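Local structure of NAD-dependent epimerase/dehydratase (4HNH) at residues Thr34-Gln39 with Gly65-Ala70; Arg38-Arg43 with Val54-Gly59; Leu154-Asn159 with Asp216-His221. The protein binds NADP in a Rossmann-type domain and probably acts as a nucleotide-cofactor-dependent enzyme of the epimerase/dehydratase family. All coordinates share one frame; numbering follows the deposited sequence.

All three contacts border the same bound NADP, but at its two ends. Interactions 1 and 2 lie at the adenosine end, their centres 8 Å apart; they share Arg38 and Gln39, and strands 32-37 and 54-58 are neighbours in the sheet, with Leu35 N 2.7 Å from Thr55 O. Arg38 lies against the adenine while Arg43 of interaction 2 grips the 2'-phosphate. Interaction 3 is at the nicotinamide end, its centre about 30 Å from that of interaction 1 and about 29 Å from that of interaction 2. It touches neither, yet reaches the same sheet through strand 148-158, where Leu157 N binds the carboxamide.

Interaction 1: Thr34-Gln39 with Gly65-Ala70; sequences TLYGRQ and GKLEQA. With NAP (NADP nicotinamide-adenine-dinucleotide phosphate), chain C.
Tyr36 projects from strand 32-37 onto helix 64-71 and crosses the side chains of Lys66 and Leu67 at roughly a right angle. Its CG stands anti to the backbone N (chi1 -176°), which carries the ring out toward the helix. There Leu67 comes over one face with its CA, and its methyl CD2 lies 3.7 Å from CE2 of Tyr36. Lys66 meets the ring at its edge instead, with CB 3.5 Å from OH of Tyr36, before the rest of the lysine chain turns away. The methyl of Ala70 closes in obliquely, CB to Tyr36 CD1 being 3.8 Å. Farther back along the strand, CG2 of Thr34 rests 3.6 Å from the carbonyl O of Ala70. Strand and helix segments run nearly antiparallel, at 163° with their axes 9.3 Å apart, as expected for a helix that returns across a Rossmann sheet. Beyond them, Arg38 lays its guanidinium over the adenine of NADP, with CZ 3.6 Å from N1A. No hydrogen bond joins strand to helix: the tyrosine hydroxyl is bonded to Ser60 O, so the pairing rests on apolar contact while the one polar group at the ring's end is satisfied by the neighbouring loop.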
# COMPACT_ATOMS: atom_id res chain seq x y z
N THR A 34 -11.76 -2.16 8.81
CA THR A 34 -12.80 -2.26 7.81
C THR A 34 -12.15 -2.66 6.49
O THR A 34 -11.22 -2.00 6.02
CB THR A 34 -13.58 -0.93 7.68
OG1 THR A 34 -14.26 -0.66 8.92
CG2 THR A 34 -14.61 -1.02 6.57
N LEU A 35 -12.64 -3.75 5.91
CA LEU A 35 -12.08 -4.31 4.68
C LEU A 35 -13.00 -4.00 3.51
O LEU A 35 -14.21 -4.20 3.61
CB LEU A 35 -11.91 -5.83 4.81
CG LEU A 35 -11.04 -6.32 5.97
CD1 LEU A 35 -10.98 -7.85 6.01
CD2 LEU A 35 -9.64 -5.74 5.89
N TYR A 36 -12.43 -3.53 2.41
CA TYR A 36 -13.21 -3.16 1.25
C TYR A 36 -12.61 -3.76 -0.02
O TYR A 36 -11.41 -3.67 -0.25
CB TYR A 36 -13.25 -1.63 1.11
CG TYR A 36 -14.13 -1.17 -0.03
CD1 TYR A 36 -15.51 -1.13 0.12
CD2 TYR A 36 -13.58 -0.81 -1.25
CE1 TYR A 36 -16.32 -0.71 -0.92
CE2 TYR A 36 -14.39 -0.39 -2.30
CZ TYR A 36 -15.77 -0.35 -2.13
OH TYR A 36 -16.60 0.07 -3.14
N GLY A 37 -13.46 -4.36 -0.85
CA GLY A 37 -13.01 -4.81 -2.16
C GLY A 37 -14.01 -5.71 -2.83
O GLY A 37 -15.10 -5.93 -2.31
N ARG A 38 -13.65 -6.22 -4.01
CA ARG A 38 -14.59 -7.02 -4.79
C ARG A 38 -14.82 -8.40 -4.21
O ARG A 38 -13.87 -9.17 -4.02
CB ARG A 38 -14.10 -7.16 -6.23
CG ARG A 38 -14.05 -5.87 -7.03
CD ARG A 38 -13.81 -6.21 -8.49
NE ARG A 38 -13.56 -5.04 -9.33
CZ ARG A 38 -12.35 -4.61 -9.67
NH1 ARG A 38 -11.27 -5.24 -9.23
NH2 ARG A 38 -12.22 -3.54 -10.44
N GLN A 39 -16.08 -8.73 -3.94
CA GLN A 39 -16.47 -10.09 -3.58
C GLN A 39 -15.73 -10.63 -2.35
O GLN A 39 -15.44 -11.82 -2.28
CB GLN A 39 -16.26 -11.04 -4.76
CG GLN A 39 -17.11 -10.74 -5.98
CD GLN A 39 -18.59 -10.94 -5.73
OE1 GLN A 39 -19.00 -11.93 -5.13
NE2 GLN A 39 -19.40 -10.00 -6.21
N GLY A 65 -20.69 5.38 -3.25
CA GLY A 65 -21.44 5.20 -2.02
C GLY A 65 -20.81 4.20 -1.08
O GLY A 65 -20.67 4.47 0.12
N LYS A 66 -20.42 3.05 -1.61
CA LYS A 66 -19.81 2.00 -0.81
C LYS A 66 -18.43 2.40 -0.28
O LYS A 66 -18.09 2.09 0.87
CB LYS A 66 -19.71 0.69 -1.60
CG LYS A 66 -21.05 0.01 -1.85
CD LYS A 66 -21.84 -0.10 -0.55
CE LYS A 66 -22.83 -1.26 -0.59
NZ LYS A 66 -22.15 -2.58 -0.44
N LEU A 67 -17.64 3.09 -1.10
CA LEU A 67 -16.35 3.60 -0.66
C LEU A 67 -16.52 4.55 0.51
O LEU A 67 -15.75 4.51 1.48
CB LEU A 67 -15.65 4.35 -1.79
CG LEU A 67 -14.63 3.62 -2.65
CD1 LEU A 67 -14.19 4.55 -3.76
CD2 LEU A 67 -13.46 3.17 -1.80
N GLU A 68 -17.50 5.44 0.40
CA GLU A 68 -17.73 6.42 1.45
C GLU A 68 -18.14 5.73 2.75
O GLU A 68 -17.70 6.12 3.83
CB GLU A 68 -18.80 7.43 1.03
CG GLU A 68 -18.92 8.60 1.98
CD GLU A 68 -19.85 9.68 1.47
OE1 GLU A 68 -20.12 9.71 0.25
OE2 GLU A 68 -20.32 10.49 2.30
N GLN A 69 -19.00 4.73 2.64
CA GLN A 69 -19.38 3.91 3.79
C GLN A 69 -18.14 3.29 4.44
O GLN A 69 -17.98 3.34 5.66
CB GLN A 69 -20.34 2.80 3.35
CG GLN A 69 -20.79 1.90 4.49
CD GLN A 69 -21.77 0.83 4.05
OE1 GLN A 69 -22.22 0.81 2.90
NE2 GLN A 69 -22.12 -0.07 4.97
N ALA A 70 -17.26 2.73 3.61
CA ALA A 70 -16.07 2.05 4.11
C ALA A 70 -15.11 2.94 4.88
O ALA A 70 -14.44 2.47 5.80
CB ALA A 70 -15.33 1.34 2.95
PA NAP C . -2.32 -7.41 -5.34
O1A NAP C . -2.30 -8.81 -4.84
O2A NAP C . -2.68 -7.50 -6.79
O5B NAP C . -3.39 -6.56 -4.58
C5B NAP C . -3.99 -5.45 -5.19
C4B NAP C . -5.43 -5.44 -4.86
O4B NAP C . -6.02 -4.19 -5.26
C3B NAP C . -6.16 -6.55 -5.55
O3B NAP C . -6.70 -7.43 -4.63
C2B NAP C . -7.21 -5.84 -6.34
O2B NAP C . -8.48 -6.46 -6.31
C1B NAP C . -7.30 -4.51 -5.65
N9A NAP C . -7.84 -3.55 -6.57
C8A NAP C . -7.16 -2.89 -7.61
N7A NAP C . -8.02 -2.11 -8.26
C5A NAP C . -9.30 -2.25 -7.68
C6A NAP C . -10.60 -1.69 -7.94
N6A NAP C . -10.78 -0.79 -8.99
N1A NAP C . -11.63 -2.07 -7.17
C2A NAP C . -11.47 -2.93 -6.17
N3A NAP C . -10.27 -3.49 -5.88
C4A NAP C . -9.20 -3.17 -6.60
O3 NAP C . -0.91 -6.69 -5.23
PN NAP C . 0.11 -6.76 -4.00
O1N NAP C . 1.06 -7.91 -4.08
O2N NAP C . -0.52 -6.91 -2.65
O5D NAP C . 0.96 -5.42 -4.12
C5D NAP C . 0.32 -4.18 -3.84
C4D NAP C . 0.39 -3.23 -5.05
O4D NAP C . 1.70 -2.91 -5.41
C3D NAP C . -0.29 -3.73 -6.31
O3D NAP C . -0.86 -2.65 -6.93
C2D NAP C . 0.85 -4.29 -7.09
O2D NAP C . 0.56 -4.33 -8.44
C1D NAP C . 1.88 -3.28 -6.76
N1N NAP C . 3.29 -3.74 -6.90
C2N NAP C . 3.58 -5.02 -7.33
C3N NAP C . 4.90 -5.45 -7.44
C7N NAP C . 5.20 -6.81 -7.89
O7N NAP C . 6.33 -7.23 -7.82
N7N NAP C . 4.15 -7.65 -8.40
C4N NAP C . 5.95 -4.54 -7.07
C5N NAP C . 5.58 -3.20 -6.62
C6N NAP C . 4.28 -2.85 -6.54
P2B NAP C . -8.92 -7.71 -7.17
O1X NAP C . -8.66 -7.62 -8.67
O2X NAP C . -8.15 -8.94 -6.71
O3X NAP C . -10.41 -7.97 -7.01

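Interaction 2: Arg38-Arg43 with Val54-Gly59; sequences RQLKTR and VTVIEG. With NAP (NADP nicotinamide-adenine-dinucleotide phosphate), chain C.
Leu40 and Lys41 fold back over strand 54-58 in the loop that follows the second strand of the Rossmann fold, the place where such domains commonly read the ribose 2'-position of the dinucleotide. The apolar part is small: CB of Leu40 lies 3.8 Å from CG1 of Val56. Farther along the same side chain, CD1 of Leu40 comes near the carbonyl O of Ile57.

Hydrogen bonding centres on the Glu58 carboxylate. Its chain, extended beyond CG, carries OE2 to the short 3-10 turn, where Lys41 N donates to it at 2.8 Å. That N-H comes from the anti side, 25° out of the carboxylate plane. The aliphatic chain of Lys41 runs across the end of Glu58 at about a right angle. A water also donates to OE2 and to Gln39 OE1, and accepts from Thr42 OG1, tying the turn to the strand a second time. The ammonium of Lys41 stays apart, NZ being 5.5 Å from OE1 of Glu58, so this charge pair probably attracts only at a distance.

Charge dominates on the cofactor side. The guanidinium of Arg43 presents its edge to the 2'-phosphate, NH2 donating to O2X at 2.7 Å in a nearly straight bond (168°), and the neighbouring NH1 donating to O3X at 2.9 Å. These two bonds hold the phosphate that distinguishes NADP from NAD, consistent with a preference for NADP. The backbone carbonyl of Arg38 helps to orient Arg43: NH1 of Arg43 also donates to Arg38 O, at 2.9 Å and 10° out of the guanidinium plane.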
# COMPACT_ATOMS: atom_id res chain seq x y z
N ARG A 38 -13.65 -6.22 -4.01
CA ARG A 38 -14.59 -7.02 -4.79
C ARG A 38 -14.82 -8.40 -4.21
O ARG A 38 -13.87 -9.17 -4.02
CB ARG A 38 -14.10 -7.16 -6.23
CG ARG A 38 -14.05 -5.87 -7.03
CD ARG A 38 -13.81 -6.21 -8.49
NE ARG A 38 -13.56 -5.04 -9.33
CZ ARG A 38 -12.35 -4.61 -9.67
NH1 ARG A 38 -11.27 -5.24 -9.23
NH2 ARG A 38 -12.22 -3.54 -10.44
N GLN A 39 -16.08 -8.73 -3.94
CA GLN A 39 -16.47 -10.09 -3.58
C GLN A 39 -15.73 -10.63 -2.35
O GLN A 39 -15.44 -11.82 -2.28
CB GLN A 39 -16.26 -11.04 -4.76
CG GLN A 39 -17.11 -10.74 -5.98
CD GLN A 39 -18.59 -10.94 -5.73
OE1 GLN A 39 -19.00 -11.93 -5.13
NE2 GLN A 39 -19.40 -10.00 -6.21
N LEU A 40 -15.43 -9.76 -1.39
CA LEU A 40 -14.64 -10.18 -0.22
C LEU A 40 -15.23 -11.36 0.54
O LEU A 40 -14.50 -12.20 1.07
CB LEU A 40 -14.45 -9.02 0.76
CG LEU A 40 -13.68 -7.80 0.28
CD1 LEU A 40 -13.41 -6.90 1.48
CD2 LEU A 40 -12.38 -8.23 -0.38
N LYS A 41 -16.55 -11.43 0.61
CA LYS A 41 -17.19 -12.44 1.44
C LYS A 41 -16.91 -13.85 0.92
O LYS A 41 -16.97 -14.81 1.68
CB LYS A 41 -18.69 -12.18 1.53
CG LYS A 41 -19.04 -10.87 2.24
CD LYS A 41 -20.53 -10.60 2.17
CE LYS A 41 -20.89 -9.28 2.84
NZ LYS A 41 -20.46 -9.23 4.27
N THR A 42 -16.60 -13.96 -0.36
CA THR A 42 -16.32 -15.28 -0.94
C THR A 42 -14.82 -15.44 -1.23
O THR A 42 -14.42 -16.40 -1.89
CB THR A 42 -17.12 -15.52 -2.23
OG1 THR A 42 -16.90 -14.44 -3.14
CG2 THR A 42 -18.61 -15.63 -1.93
N ARG A 43 -14.01 -14.51 -0.74
CA ARG A 43 -12.56 -14.54 -1.00
C ARG A 43 -11.72 -14.52 0.28
O ARG A 43 -10.77 -15.30 0.41
CB ARG A 43 -12.16 -13.37 -1.91
CG ARG A 43 -12.79 -13.44 -3.30
CD ARG A 43 -12.51 -12.16 -4.04
NE ARG A 43 -11.12 -12.08 -4.48
CZ ARG A 43 -10.58 -10.99 -5.00
NH1 ARG A 43 -11.33 -9.90 -5.11
NH2 ARG A 43 -9.32 -10.97 -5.40
N VAL A 54 -13.30 -6.97 12.78
CA VAL A 54 -13.34 -6.83 11.33
C VAL A 54 -14.75 -6.51 10.83
O VAL A 54 -15.73 -7.13 11.24
CB VAL A 54 -12.83 -8.10 10.59
CG1 VAL A 54 -13.19 -8.07 9.10
CG2 VAL A 54 -11.32 -8.28 10.78
N THR A 55 -14.82 -5.53 9.93
CA THR A 55 -16.04 -5.21 9.22
C THR A 55 -15.75 -5.38 7.73
O THR A 55 -14.73 -4.91 7.23
CB THR A 55 -16.50 -3.76 9.48
OG1 THR A 55 -16.91 -3.62 10.84
CG2 THR A 55 -17.67 -3.40 8.58
N VAL A 56 -16.65 -6.07 7.03
CA VAL A 56 -16.46 -6.35 5.61
C VAL A 56 -17.48 -5.63 4.74
O VAL A 56 -18.69 -5.77 4.94
CB VAL A 56 -16.59 -7.85 5.32
CG1 VAL A 56 -16.52 -8.11 3.83
CG2 VAL A 56 -15.49 -8.63 6.04
N ILE A 57 -16.99 -4.88 3.76
CA ILE A 57 -17.84 -4.22 2.79
C ILE A 57 -17.39 -4.59 1.38
O ILE A 57 -16.21 -4.48 1.04
CB ILE A 57 -17.80 -2.69 2.95
CG1 ILE A 57 -18.32 -2.31 4.34
CG2 ILE A 57 -18.60 -2.02 1.85
CD1 ILE A 57 -17.93 -0.92 4.80
N GLU A 58 -18.33 -5.04 0.55
CA GLU A 58 -18.01 -5.44 -0.81
C GLU A 58 -18.27 -4.30 -1.80
O GLU A 58 -19.31 -3.64 -1.74
CB GLU A 58 -18.81 -6.67 -1.22
CG GLU A 58 -18.54 -7.90 -0.36
CD GLU A 58 -19.24 -9.14 -0.87
OE1 GLU A 58 -20.44 -9.05 -1.20
OE2 GLU A 58 -18.58 -10.20 -0.96
N GLY A 59 -17.32 -4.09 -2.70
CA GLY A 59 -17.50 -3.09 -3.75
C GLY A 59 -16.22 -2.82 -4.51
O GLY A 59 -15.17 -3.35 -4.17
PA NAP C . -2.32 -7.41 -5.34
O1A NAP C . -2.30 -8.81 -4.84
O2A NAP C . -2.68 -7.50 -6.79
O5B NAP C . -3.39 -6.56 -4.58
C5B NAP C . -3.99 -5.45 -5.19
C4B NAP C . -5.43 -5.44 -4.86
O4B NAP C . -6.02 -4.19 -5.26
C3B NAP C . -6.16 -6.55 -5.55
O3B NAP C . -6.70 -7.43 -4.63
C2B NAP C . -7.21 -5.84 -6.34
O2B NAP C . -8.48 -6.46 -6.31
C1B NAP C . -7.30 -4.51 -5.65
N9A NAP C . -7.84 -3.55 -6.57
C8A NAP C . -7.16 -2.89 -7.61
N7A NAP C . -8.02 -2.11 -8.26
C5A NAP C . -9.30 -2.25 -7.68
C6A NAP C . -10.60 -1.69 -7.94
N6A NAP C . -10.78 -0.79 -8.99
N1A NAP C . -11.63 -2.07 -7.17
C2A NAP C . -11.47 -2.93 -6.17
N3A NAP C . -10.27 -3.49 -5.88
C4A NAP C . -9.20 -3.17 -6.60
O3 NAP C . -0.91 -6.69 -5.23
PN NAP C . 0.11 -6.76 -4.00
O1N NAP C . 1.06 -7.91 -4.08
O2N NAP C . -0.52 -6.91 -2.65
O5D NAP C . 0.96 -5.42 -4.12
C5D NAP C . 0.32 -4.18 -3.84
C4D NAP C . 0.39 -3.23 -5.05
O4D NAP C . 1.70 -2.91 -5.41
C3D NAP C . -0.29 -3.73 -6.31
O3D NAP C . -0.86 -2.65 -6.93
C2D NAP C . 0.85 -4.29 -7.09
O2D NAP C . 0.56 -4.33 -8.44
C1D NAP C . 1.88 -3.28 -6.76
N1N NAP C . 3.29 -3.74 -6.90
C2N NAP C . 3.58 -5.02 -7.33
C3N NAP C . 4.90 -5.45 -7.44
C7N NAP C . 5.20 -6.81 -7.89
O7N NAP C . 6.33 -7.23 -7.82
N7N NAP C . 4.15 -7.65 -8.40
C4N NAP C . 5.95 -4.54 -7.07
C5N NAP C . 5.58 -3.20 -6.62
C6N NAP C . 4.28 -2.85 -6.54
P2B NAP C . -8.92 -7.71 -7.17
O1X NAP C . -8.66 -7.62 -8.67
O2X NAP C . -8.15 -8.94 -6.71
O3X NAP C . -10.41 -7.97 -7.01
O HOH W 1 -18.96 -12.52 -2.57

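Interaction 3: Leu154-Asn159 with Asp216-His221; sequences LTWLYN and DKPSFH. With NAP (NADP nicotinamide-adenine-dinucleotide phosphate), chain C.
Trp156 and Tyr158 receive Pro218 and Phe220 in a largely apolar packing of the chain's C-terminal tail against the end of strand 148-158, beside the nicotinamide of NADP. The clearest element is a CH-pi contact: CG of Pro218 sits over the five-membered ring of Trp156, 3.8 Å from its centroid and 20° off the normal. Phe220 turns its edge to the strand. Its CZ lies 3.8 Å from CE3 of Trp156, while CD1 comes 3.4 Å from the carbonyl O of Leu157, close to the phenyl plane. Tyr158 takes the crowded position, with CG between the backbone N and the carbonyl carbon (chi1 71°), a rotamer that lays the ring against the tail's last peptide: CD1 lies 3.4 Å from Phe220 O, and His221 N stands over one face.

No hydrogen bond crosses between the segments, although the strand's backbone serves the cofactor: Leu157 N donates to O7N of the carboxamide at 2.9 Å and 165°, which helps to fix the rotation of that amide. A serine in place of Trp156 would probably leave Pro218 without the ring face it rests on and Phe220 CZ without its apolar neighbour, opening a gap between tail and strand.

The polar ends are taken up by other residues of the protein: Trp156 NE1 is hydrogen-bonded to Thr123 and Tyr158 OH to Glu210, while the terminal carboxylate pairs with Lys163. Helix 117-125 borders the tail through Leu119 and Trp122, which touch Pro218, and helix 182-193 packs against Leu157 through Arg182 and Val185.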
# COMPACT_ATOMS: atom_id res chain seq x y z
N LEU A 154 7.33 0.29 -3.80
CA LEU A 154 7.79 -1.06 -3.58
C LEU A 154 8.59 -1.59 -4.74
O LEU A 154 8.21 -1.44 -5.92
CB LEU A 154 6.62 -2.00 -3.30
CG LEU A 154 5.62 -1.56 -2.23
CD1 LEU A 154 4.53 -2.60 -2.05
CD2 LEU A 154 6.32 -1.22 -0.90
N THR A 155 9.71 -2.24 -4.42
CA THR A 155 10.45 -2.95 -5.45
C THR A 155 9.81 -4.31 -5.67
O THR A 155 8.72 -4.58 -5.17
CB THR A 155 11.95 -3.00 -5.10
OG1 THR A 155 12.67 -3.60 -6.18
CG2 THR A 155 12.20 -3.77 -3.81
N TRP A 156 10.44 -5.18 -6.45
CA TRP A 156 9.79 -6.43 -6.83
C TRP A 156 9.43 -7.31 -5.63
O TRP A 156 10.24 -7.51 -4.72
CB TRP A 156 10.66 -7.21 -7.81
CG TRP A 156 10.75 -6.57 -9.16
CD1 TRP A 156 11.70 -5.68 -9.60
CD2 TRP A 156 9.85 -6.77 -10.25
NE1 TRP A 156 11.45 -5.33 -10.90
CE2 TRP A 156 10.31 -5.98 -11.33
CE3 TRP A 156 8.70 -7.55 -10.43
CZ2 TRP A 156 9.66 -5.94 -12.57
CZ3 TRP A 156 8.06 -7.51 -11.65
CH2 TRP A 156 8.54 -6.72 -12.71
N LEU A 157 8.22 -7.85 -5.65
CA LEU A 157 7.69 -8.57 -4.50
C LEU A 157 7.81 -10.08 -4.59
O LEU A 157 7.69 -10.67 -5.67
CB LEU A 157 6.20 -8.23 -4.29
CG LEU A 157 5.88 -6.76 -4.01
CD1 LEU A 157 4.36 -6.52 -4.03
CD2 LEU A 157 6.46 -6.32 -2.69
N TYR A 158 7.98 -10.71 -3.43
CA TYR A 158 7.89 -12.16 -3.31
C TYR A 158 7.46 -12.48 -1.87
O TYR A 158 7.39 -11.59 -1.03
CB TYR A 158 9.23 -12.83 -3.67
CG TYR A 158 10.34 -12.63 -2.67
CD1 TYR A 158 10.77 -13.68 -1.87
CD2 TYR A 158 10.95 -11.40 -2.52
CE1 TYR A 158 11.78 -13.50 -0.95
CE2 TYR A 158 11.96 -11.21 -1.61
CZ TYR A 158 12.38 -12.27 -0.83
OH TYR A 158 13.39 -12.09 0.09
N ASN A 159 7.17 -13.75 -1.60
CA ASN A 159 6.71 -14.15 -0.28
C ASN A 159 7.75 -14.99 0.44
O ASN A 159 8.23 -15.99 -0.11
CB ASN A 159 5.40 -14.93 -0.38
CG ASN A 159 4.29 -14.12 -0.99
OD1 ASN A 159 4.19 -12.91 -0.76
ND2 ASN A 159 3.44 -14.77 -1.78
N ASP A 216 20.99 -7.27 -10.44
CA ASP A 216 20.63 -6.78 -11.78
C ASP A 216 19.19 -7.11 -12.13
O ASP A 216 18.65 -6.59 -13.11
CB ASP A 216 21.54 -7.41 -12.83
CG ASP A 216 22.88 -6.73 -12.93
OD1 ASP A 216 23.16 -5.82 -12.12
OD2 ASP A 216 23.66 -7.11 -13.84
N LYS A 217 18.59 -8.01 -11.35
CA LYS A 217 17.19 -8.38 -11.49
C LYS A 217 16.71 -8.97 -10.18
O LYS A 217 17.51 -9.52 -9.40
CB LYS A 217 16.99 -9.40 -12.63
CG LYS A 217 17.67 -10.74 -12.42
CD LYS A 217 17.23 -11.74 -13.48
CE LYS A 217 17.79 -13.11 -13.19
NZ LYS A 217 17.25 -14.13 -14.13
N PRO A 218 15.40 -8.87 -9.89
CA PRO A 218 14.93 -9.62 -8.73
C PRO A 218 15.17 -11.12 -8.86
O PRO A 218 15.11 -11.67 -9.97
CB PRO A 218 13.41 -9.36 -8.74
CG PRO A 218 13.09 -9.07 -10.17
CD PRO A 218 14.30 -8.30 -10.68
N SER A 219 15.41 -11.79 -7.73
CA SER A 219 15.56 -13.24 -7.74
C SER A 219 14.30 -13.91 -7.22
O SER A 219 14.06 -15.10 -7.49
CB SER A 219 16.77 -13.68 -6.89
OG SER A 219 16.51 -13.48 -5.51
N PHE A 220 13.48 -13.14 -6.49
CA PHE A 220 12.23 -13.65 -5.93
C PHE A 220 12.42 -14.79 -4.92
O PHE A 220 11.49 -15.55 -4.64
CB PHE A 220 11.28 -14.11 -7.05
CG PHE A 220 10.94 -13.02 -8.04
CD1 PHE A 220 10.07 -11.99 -7.70
CD2 PHE A 220 11.48 -13.03 -9.32
CE1 PHE A 220 9.74 -10.99 -8.61
CE2 PHE A 220 11.16 -12.04 -10.24
CZ PHE A 220 10.29 -11.01 -9.87
N HIS A 221 13.62 -14.90 -4.36
CA HIS A 221 13.87 -15.81 -3.25
C HIS A 221 15.08 -15.35 -2.45
O HIS A 221 15.65 -14.31 -2.76
CB HIS A 221 14.04 -17.27 -3.72
CG HIS A 221 15.21 -17.50 -4.63
ND1 HIS A 221 16.10 -16.50 -4.97
CD2 HIS A 221 15.63 -18.61 -5.28
CE1 HIS A 221 17.02 -17.00 -5.78
NE2 HIS A 221 16.75 -18.27 -5.99
OXT HIS A 221 15.50 -15.99 -1.49
PA NAP C . -2.32 -7.41 -5.34
O1A NAP C . -2.30 -8.81 -4.84
O2A NAP C . -2.68 -7.50 -6.79
O5B NAP C . -3.39 -6.56 -4.58
C5B NAP C . -3.99 -5.45 -5.19
C4B NAP C . -5.43 -5.44 -4.86
O4B NAP C . -6.02 -4.19 -5.26
C3B NAP C . -6.16 -6.55 -5.55
O3B NAP C . -6.70 -7.43 -4.63
C2B NAP C . -7.21 -5.84 -6.34
O2B NAP C . -8.48 -6.46 -6.31
C1B NAP C . -7.30 -4.51 -5.65
N9A NAP C . -7.84 -3.55 -6.57
C8A NAP C . -7.16 -2.89 -7.61
N7A NAP C . -8.02 -2.11 -8.26
C5A NAP C . -9.30 -2.25 -7.68
C6A NAP C . -10.60 -1.69 -7.94
N6A NAP C . -10.78 -0.79 -8.99
N1A NAP C . -11.63 -2.07 -7.17
C2A NAP C . -11.47 -2.93 -6.17
N3A NAP C . -10.27 -3.49 -5.88
C4A NAP C . -9.20 -3.17 -6.60
O3 NAP C . -0.91 -6.69 -5.23
PN NAP C . 0.11 -6.76 -4.00
O1N NAP C . 1.06 -7.91 -4.08
O2N NAP C . -0.52 -6.91 -2.65
O5D NAP C . 0.96 -5.42 -4.12
C5D NAP C . 0.32 -4.18 -3.84
C4D NAP C . 0.39 -3.23 -5.05
O4D NAP C . 1.70 -2.91 -5.41
C3D NAP C . -0.29 -3.73 -6.31
O3D NAP C . -0.86 -2.65 -6.93
C2D NAP C . 0.85 -4.29 -7.09
O2D NAP C . 0.56 -4.33 -8.44
C1D NAP C . 1.88 -3.28 -6.76
N1N NAP C . 3.29 -3.74 -6.90
C2N NAP C . 3.58 -5.02 -7.33
C3N NAP C . 4.90 -5.45 -7.44
C7N NAP C . 5.20 -6.81 -7.89
O7N NAP C . 6.33 -7.23 -7.82
N7N NAP C . 4.15 -7.65 -8.40
C4N NAP C . 5.95 -4.54 -7.07
C5N NAP C . 5.58 -3.20 -6.62
C6N NAP C . 4.28 -2.85 -6.54
P2B NAP C . -8.92 -7.71 -7.17
O1X NAP C . -8.66 -7.62 -8.67
O2X NAP C . -8.15 -8.94 -6.71
O3X NAP C . -10.41 -7.97 -7.01